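Local coordinates for leucyl aminopeptidase (Trypanosoma brucei brucei, PDB 5NTD), which is an M17 leucyl aminopeptidase, a manganese-bound enzyme that probably removes leucine and similar residues from the N termini of peptides, at residues A47-T52 with P59-L64; R63-N68 with D142-S147; A72-R77 with V102-V107. All coordinates share one frame; numbering follows the deposited sequence.

Contact 1 (A47-T52 with P59-L64)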
# COMPACT_ATOMS: atom_id res chain seq x y z
N ALA G 47 33.44 38.93 -5.30
CA ALA G 47 32.38 39.91 -5.53
C ALA G 47 31.32 39.32 -6.41
O ALA G 47 31.63 38.57 -7.36
CB ALA G 47 32.93 41.17 -6.20
N VAL G 48 30.08 39.69 -6.13
CA VAL G 48 28.93 39.16 -6.87
C VAL G 48 28.21 40.31 -7.55
O VAL G 48 27.98 41.35 -6.94
CB VAL G 48 27.98 38.40 -5.94
CG1 VAL G 48 26.88 37.69 -6.72
CG2 VAL G 48 28.75 37.39 -5.09
N LEU G 49 27.84 40.09 -8.79
CA LEU G 49 27.06 41.04 -9.53
C LEU G 49 25.81 40.39 -10.10
O LEU G 49 25.89 39.50 -10.95
CB LEU G 49 27.90 41.60 -10.70
CG LEU G 49 27.16 42.56 -11.67
CD1 LEU G 49 26.67 43.81 -10.95
CD2 LEU G 49 28.06 42.94 -12.84
N VAL G 50 24.64 40.86 -9.65
CA VAL G 50 23.37 40.25 -10.10
C VAL G 50 22.40 41.27 -10.67
O VAL G 50 22.09 42.27 -10.04
CB VAL G 50 22.66 39.32 -9.06
CG1 VAL G 50 23.58 38.18 -8.68
CG2 VAL G 50 22.30 40.05 -7.81
N GLY G 51 21.89 40.95 -11.84
CA GLY G 51 20.87 41.78 -12.46
C GLY G 51 20.30 41.14 -13.69
O GLY G 51 20.71 40.06 -14.10
N THR G 52 19.33 41.82 -14.29
CA THR G 52 18.71 41.32 -15.53
C THR G 52 19.67 41.48 -16.70
O THR G 52 20.66 42.21 -16.61
CB THR G 52 17.42 42.07 -15.86
OG1 THR G 52 17.70 43.47 -16.03
CG2 THR G 52 16.38 41.89 -14.73
N PRO G 59 25.31 51.26 -18.97
CA PRO G 59 26.64 51.90 -18.91
C PRO G 59 27.19 52.07 -17.48
O PRO G 59 28.39 51.96 -17.26
CB PRO G 59 26.40 53.26 -19.55
CG PRO G 59 25.27 53.03 -20.49
CD PRO G 59 24.40 51.98 -19.88
N ALA G 60 26.30 52.27 -16.51
CA ALA G 60 26.72 52.43 -15.09
C ALA G 60 27.53 51.27 -14.55
O ALA G 60 28.34 51.43 -13.62
CB ALA G 60 25.50 52.65 -14.21
N VAL G 61 27.25 50.10 -15.08
CA VAL G 61 27.93 48.83 -14.66
C VAL G 61 29.45 48.91 -14.90
O VAL G 61 30.25 48.46 -14.08
CB VAL G 61 27.33 47.58 -15.39
CG1 VAL G 61 28.10 46.32 -15.06
CG2 VAL G 61 25.88 47.37 -14.97
N GLN G 62 29.81 49.50 -16.04
CA GLN G 62 31.25 49.78 -16.39
C GLN G 62 32.02 50.62 -15.36
O GLN G 62 33.21 50.44 -15.19
CB GLN G 62 31.35 50.50 -17.73
CG GLN G 62 31.30 49.54 -18.88
CD GLN G 62 31.06 50.24 -20.18
OE1 GLN G 62 31.94 50.90 -20.71
NE2 GLN G 62 29.83 50.12 -20.70
N ARG G 63 31.30 51.45 -14.63
CA ARG G 63 31.88 52.29 -13.57
C ARG G 63 32.03 51.56 -12.21
O ARG G 63 32.49 52.12 -11.22
CB ARG G 63 31.03 53.57 -13.45
N LEU G 64 31.64 50.29 -12.15
CA LEU G 64 31.79 49.51 -10.89
C LEU G 64 33.27 49.16 -10.67
O LEU G 64 33.96 48.81 -11.63
CB LEU G 64 30.88 48.27 -10.88
CG LEU G 64 29.37 48.61 -10.86
CD1 LEU G 64 28.55 47.34 -10.97
CD2 LEU G 64 28.98 49.37 -9.61

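Contact 2 (R63-N68 with D142-S147)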
# COMPACT_ATOMS: atom_id res chain seq x y z
N ARG G 63 31.30 51.45 -14.63
CA ARG G 63 31.88 52.29 -13.57
C ARG G 63 32.03 51.56 -12.21
O ARG G 63 32.49 52.12 -11.22
CB ARG G 63 31.03 53.57 -13.45
N LEU G 64 31.64 50.29 -12.15
CA LEU G 64 31.79 49.51 -10.89
C LEU G 64 33.27 49.16 -10.67
O LEU G 64 33.96 48.81 -11.63
CB LEU G 64 30.88 48.27 -10.88
CG LEU G 64 29.37 48.61 -10.86
CD1 LEU G 64 28.55 47.34 -10.97
CD2 LEU G 64 28.98 49.37 -9.61
N PRO G 65 33.74 49.19 -9.42
CA PRO G 65 35.16 49.05 -9.12
C PRO G 65 35.85 47.78 -9.61
O PRO G 65 37.07 47.76 -9.72
CB PRO G 65 35.20 49.11 -7.59
CG PRO G 65 33.83 48.78 -7.13
CD PRO G 65 32.92 49.28 -8.21
N PHE G 66 35.09 46.73 -9.85
CA PHE G 66 35.66 45.42 -10.24
C PHE G 66 35.59 45.20 -11.74
O PHE G 66 35.98 44.15 -12.22
CB PHE G 66 34.96 44.26 -9.49
CG PHE G 66 33.47 44.24 -9.67
CD1 PHE G 66 32.91 43.70 -10.81
CD2 PHE G 66 32.64 44.85 -8.73
CE1 PHE G 66 31.53 43.73 -10.99
CE2 PHE G 66 31.26 44.89 -8.91
CZ PHE G 66 30.71 44.33 -10.04
N TYR G 67 34.99 46.13 -12.45
CA TYR G 67 34.65 45.89 -13.86
C TYR G 67 35.92 45.91 -14.69
O TYR G 67 36.78 46.71 -14.46
CB TYR G 67 33.67 46.92 -14.41
CG TYR G 67 33.07 46.57 -15.77
CD1 TYR G 67 33.68 46.96 -16.95
CD2 TYR G 67 31.88 45.86 -15.86
CE1 TYR G 67 33.11 46.64 -18.19
CE2 TYR G 67 31.30 45.54 -17.09
CZ TYR G 67 31.93 45.93 -18.25
OH TYR G 67 31.37 45.59 -19.45
N ASN G 68 36.01 44.98 -15.62
CA ASN G 68 37.10 44.95 -16.59
C ASN G 68 36.65 44.09 -17.77
O ASN G 68 35.51 43.66 -17.80
CB ASN G 68 38.39 44.45 -15.93
CG ASN G 68 38.47 42.94 -15.84
OD1 ASN G 68 37.49 42.23 -16.06
ND2 ASN G 68 39.65 42.44 -15.51
N ASP G 142 30.88 41.36 -1.20
CA ASP G 142 30.14 42.47 -1.79
C ASP G 142 29.19 41.90 -2.84
O ASP G 142 29.60 41.23 -3.76
CB ASP G 142 31.06 43.51 -2.43
CG ASP G 142 32.00 44.16 -1.42
OD1 ASP G 142 31.59 44.43 -0.27
OD2 ASP G 142 33.14 44.45 -1.81
N VAL G 143 27.90 42.12 -2.61
CA VAL G 143 26.85 41.70 -3.54
C VAL G 143 26.25 42.93 -4.16
O VAL G 143 25.42 43.64 -3.57
CB VAL G 143 25.77 40.84 -2.85
CG1 VAL G 143 24.82 40.27 -3.86
CG2 VAL G 143 26.41 39.72 -2.06
N PHE G 144 26.66 43.16 -5.39
CA PHE G 144 26.18 44.32 -6.16
C PHE G 144 24.93 43.89 -6.90
O PHE G 144 24.96 43.01 -7.77
CB PHE G 144 27.21 44.79 -7.18
CG PHE G 144 28.43 45.41 -6.56
CD1 PHE G 144 29.47 44.63 -6.08
CD2 PHE G 144 28.54 46.81 -6.46
CE1 PHE G 144 30.59 45.22 -5.52
CE2 PHE G 144 29.67 47.40 -5.90
CZ PHE G 144 30.68 46.60 -5.42
N VAL G 145 23.82 44.52 -6.54
CA VAL G 145 22.53 44.21 -7.17
C VAL G 145 22.15 45.40 -8.03
O VAL G 145 22.29 46.53 -7.62
CB VAL G 145 21.42 43.86 -6.15
CG1 VAL G 145 21.87 42.72 -5.25
CG2 VAL G 145 21.04 45.04 -5.29
N LEU G 146 21.63 45.12 -9.21
CA LEU G 146 21.24 46.17 -10.15
C LEU G 146 19.76 46.56 -10.04
O LEU G 146 19.33 47.49 -10.71
CB LEU G 146 21.61 45.78 -11.56
CG LEU G 146 23.10 45.45 -11.70
CD1 LEU G 146 23.43 45.07 -13.14
CD2 LEU G 146 24.00 46.58 -11.25
N SER G 147 19.01 45.84 -9.23
CA SER G 147 17.61 46.17 -8.96
C SER G 147 17.55 47.12 -7.81
O SER G 147 18.37 47.07 -6.90
CB SER G 147 16.79 44.92 -8.61
OG SER G 147 15.51 45.24 -8.07

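Contact 3 (A72-R77 with V102-V107)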
# COMPACT_ATOMS: atom_id res chain seq x y z
N ALA G 72 33.11 41.85 -18.48
CA ALA G 72 32.29 42.12 -19.67
C ALA G 72 32.02 40.81 -20.41
O ALA G 72 30.90 40.56 -20.88
CB ALA G 72 32.98 43.11 -20.61
N GLU G 73 33.04 39.99 -20.51
CA GLU G 73 32.88 38.67 -21.19
C GLU G 73 31.96 37.74 -20.36
O GLU G 73 31.15 36.99 -20.92
CB GLU G 73 34.22 38.00 -21.42
CG GLU G 73 34.18 36.73 -22.27
CD GLU G 73 33.66 36.93 -23.68
OE1 GLU G 73 33.55 38.10 -24.10
OE2 GLU G 73 33.32 35.95 -24.38
N ALA G 74 32.07 37.82 -19.04
CA ALA G 74 31.18 37.05 -18.15
C ALA G 74 29.72 37.39 -18.42
O ALA G 74 28.86 36.52 -18.48
CB ALA G 74 31.50 37.28 -16.69
N ILE G 75 29.49 38.67 -18.61
CA ILE G 75 28.13 39.19 -18.93
C ILE G 75 27.60 38.64 -20.27
O ILE G 75 26.43 38.27 -20.39
CB ILE G 75 28.09 40.71 -18.85
CG1 ILE G 75 28.27 41.13 -17.39
CG2 ILE G 75 26.78 41.27 -19.39
CD1 ILE G 75 28.59 42.59 -17.22
N GLU G 76 28.49 38.49 -21.24
CA GLU G 76 28.11 37.82 -22.52
C GLU G 76 27.84 36.33 -22.40
O GLU G 76 26.98 35.79 -23.06
CB GLU G 76 29.19 37.98 -23.61
CG GLU G 76 29.36 39.40 -24.13
CD GLU G 76 28.02 40.01 -24.56
OE1 GLU G 76 27.22 39.30 -25.23
OE2 GLU G 76 27.78 41.19 -24.22
N ARG G 77 28.61 35.68 -21.56
CA ARG G 77 28.62 34.20 -21.49
C ARG G 77 27.61 33.60 -20.51
O ARG G 77 27.22 32.45 -20.64
CB ARG G 77 30.05 33.69 -21.18
CG ARG G 77 30.97 33.74 -22.39
CD ARG G 77 32.39 33.39 -22.00
NE ARG G 77 33.35 33.50 -23.11
CZ ARG G 77 34.06 32.50 -23.64
NH1 ARG G 77 34.86 32.76 -24.66
NH2 ARG G 77 33.97 31.25 -23.19
N VAL G 102 35.00 37.34 -9.57
CA VAL G 102 33.77 38.09 -9.81
C VAL G 102 32.75 37.15 -10.43
O VAL G 102 33.00 36.60 -11.49
CB VAL G 102 33.96 39.28 -10.78
CG1 VAL G 102 32.64 39.99 -11.04
CG2 VAL G 102 34.94 40.27 -10.19
N VAL G 103 31.63 36.97 -9.73
CA VAL G 103 30.57 36.06 -10.19
C VAL G 103 29.39 36.85 -10.64
O VAL G 103 28.79 37.58 -9.87
CB VAL G 103 30.10 35.07 -9.11
CG1 VAL G 103 29.03 34.13 -9.65
CG2 VAL G 103 31.28 34.26 -8.59
N VAL G 104 29.11 36.73 -11.92
CA VAL G 104 27.96 37.42 -12.53
C VAL G 104 26.75 36.45 -12.53
O VAL G 104 26.92 35.27 -12.86
CB VAL G 104 28.26 37.84 -13.97
CG1 VAL G 104 27.05 38.47 -14.61
CG2 VAL G 104 29.42 38.81 -14.01
N GLY G 105 25.58 36.99 -12.21
CA GLY G 105 24.33 36.23 -12.27
C GLY G 105 23.23 36.98 -12.96
O GLY G 105 23.00 38.14 -12.66
N GLU G 106 22.59 36.32 -13.90
CA GLU G 106 21.53 36.93 -14.71
C GLU G 106 20.14 36.54 -14.17
O GLU G 106 19.75 35.38 -14.19
CB GLU G 106 21.64 36.58 -16.22
CG GLU G 106 20.67 37.35 -17.11
CD GLU G 106 20.74 36.94 -18.57
OE1 GLU G 106 21.86 36.85 -19.11
OE2 GLU G 106 19.66 36.71 -19.19
N VAL G 107 19.41 37.56 -13.78
CA VAL G 107 18.01 37.43 -13.33
C VAL G 107 17.05 37.52 -14.52
O VAL G 107 17.14 38.46 -15.31
CB VAL G 107 17.64 38.54 -12.33
CG1 VAL G 107 16.24 38.34 -11.78
CG2 VAL G 107 18.66 38.59 -11.21

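Contact 1 (A47-T52 with P59-L64)
Leu49 meets both Val61 and Leu64, and these two pairs make up the whole contact between strand residues 47-52 and the weakly bonded helical turn 59-62 and the loop after it. The apolar contacts divide between the two branches of the leucine. Its CD2 methyl lies 4.0 Å from CG1 of Val61, while its CD1 methyl lies 4.0 Å from CD1 of Leu64, so one strand side chain is shared by two residues three positions apart. The fork reaches this far because CG of Leu49 stands anti to the backbone N (chi1 175°), which extends the side chain out from the strand. Both pairs cross obliquely, methyl against methyl, at ordinary van der Waals separation. With CA atoms of Leu49 and Val61 9.4 Å apart and only 91 Å² buried, the backbones stay well separated and side chains alone bridge the gap.

Hydrogen bonding does not cross the contact; it shapes each side separately. Within 59-64, Arg63 N bonds to Ala60 O at 3.1 Å and Leu64 N to Val61 O at 3.0 Å, an i to i+3 pattern that turns Val61 and Leu64 toward the same strand residue. The strand's own backbone bonds run to strand 99-107 (Val103 among them) on one side and to Asp142 and Phe144 of strand 140-145 on the other. Leu56 and Phe144 also touch Leu49, and Leu146 touches Val61.

The arrangement, a helical turn and following loop over one face of the sheet at its inner strand 46-52, belongs to the hydrophobic core of the macro-like alpha/beta N-terminal domain of M17 aminopeptidases.

Contact 2 (R63-N68 with D142-S147)
Phe66 presents its ring edge to one face of Phe144, and this edge-to-face pair forms the tight part of the contact. The centroids are 4.9 Å apart and the planes meet at 61°, tilted from a perpendicular T. CE2 of Phe66 does most of the touching: it stands 3.3 Å above the Phe144 plane, displaced toward the rim, and comes within 3.4 Å of Phe144 CD1. Phe66 has CG between its backbone N and carbonyl carbon (chi1 55°), a rotamer that directs the ring to the strand.

The packing relaxes around this pair. CD2 of Leu64 approaches Phe144 CD2 at 4.1 Å, and CG of Pro65 approaches Phe144 CZ at 4.2 Å; both come in obliquely. Pro65 is partly exposed and lies at the margin, whereas Leu64, Phe66 and Phe144 are buried. The turn itself is type I, closed by Tyr67 N to Leu64 O at 3.0 Å. Leu64, Pro65 and Phe66 all reach Phe144. Toward the partly exposed end, CD2 of Leu146 stays 4.6 Å from CD1 of Leu64, its nearest approach to residues 63-68. Tyr34 makes a further edge-to-face pair with Phe144.

With no hydrogen bond between the segments, the junction is purely apolar: a beta turn between helices 59-62 and 69-77 packed on an inner strand, as part of the core of a macro-like alpha/beta domain.

Contact 3 (A72-R77 with V102-V107)
A helix lying against a beta-sheet, the basic layer contact of an alpha/beta domain, brings Ala74 and Ile75 of helix 69-77 onto Val104 of strand 99-107. The separation is small: the CA atoms of Ala74 and Val104 are 6.5 Å apart, a spacing consistent with the small alanine side chain at the interface. CB of Ala74 points to the strand and meets CG2 of Val104 at 3.7 Å. The other valine branch serves the next helix residue, with CG1 of Val104 lying 4.0 Å from CG1 of Ile75. Here the two side chains cross at about a right angle. Val104 can divide its methyls in this way because CG1 is anti to the backbone N (chi1 176°) and CG2 anti to the carbonyl carbon, so the fork opens to both helix residues. All three residues are buried, and the segments bury 131 Å² together without a hydrogen bond between them.

Away from this apolar line, the helix carries a salt bridge between residues one turn apart (i to i+4). Arg77 NE donates to Glu73 OE2 at 2.8 Å, nearly straight with an N-H...acceptor angle of 165°. OE2 lies 8° out of the guanidinium plane and accepts through its anti lone pair, away from the other carboxylate oxygen. Phe99 and Arg101 of the second subunit pack against Glu73 and Arg77 respectively.

Strand 99-107 runs between strands 46-52 and 83-89. Ala74 also touches Tyr84 and Val86 on the latter, while helix 120-131 receives Val103 and Val107.

Of the segments in these contacts, strand 46-52 comes first from the N terminus, and contact 1 closes the short loop back to residues 59-64. Contact 2 starts where contact 1 ends, sharing Arg63 and Leu64, and closes a much longer loop to strand 140-145. Contact 3 is nested inside that loop, joining helix 69-77 to strand 99-107 after contact 1 has closed. All three reach one mixed sheet, in which strand 46-52 lies between 140-145 and 99-107: Leu49 O probably bonds to Gly105 N, and Gly51 O to Val107 N. Across the loops, Phe66 touches Val102 and Tyr67 touches Ala72 and Ile75, tying contact 2 to contact 3.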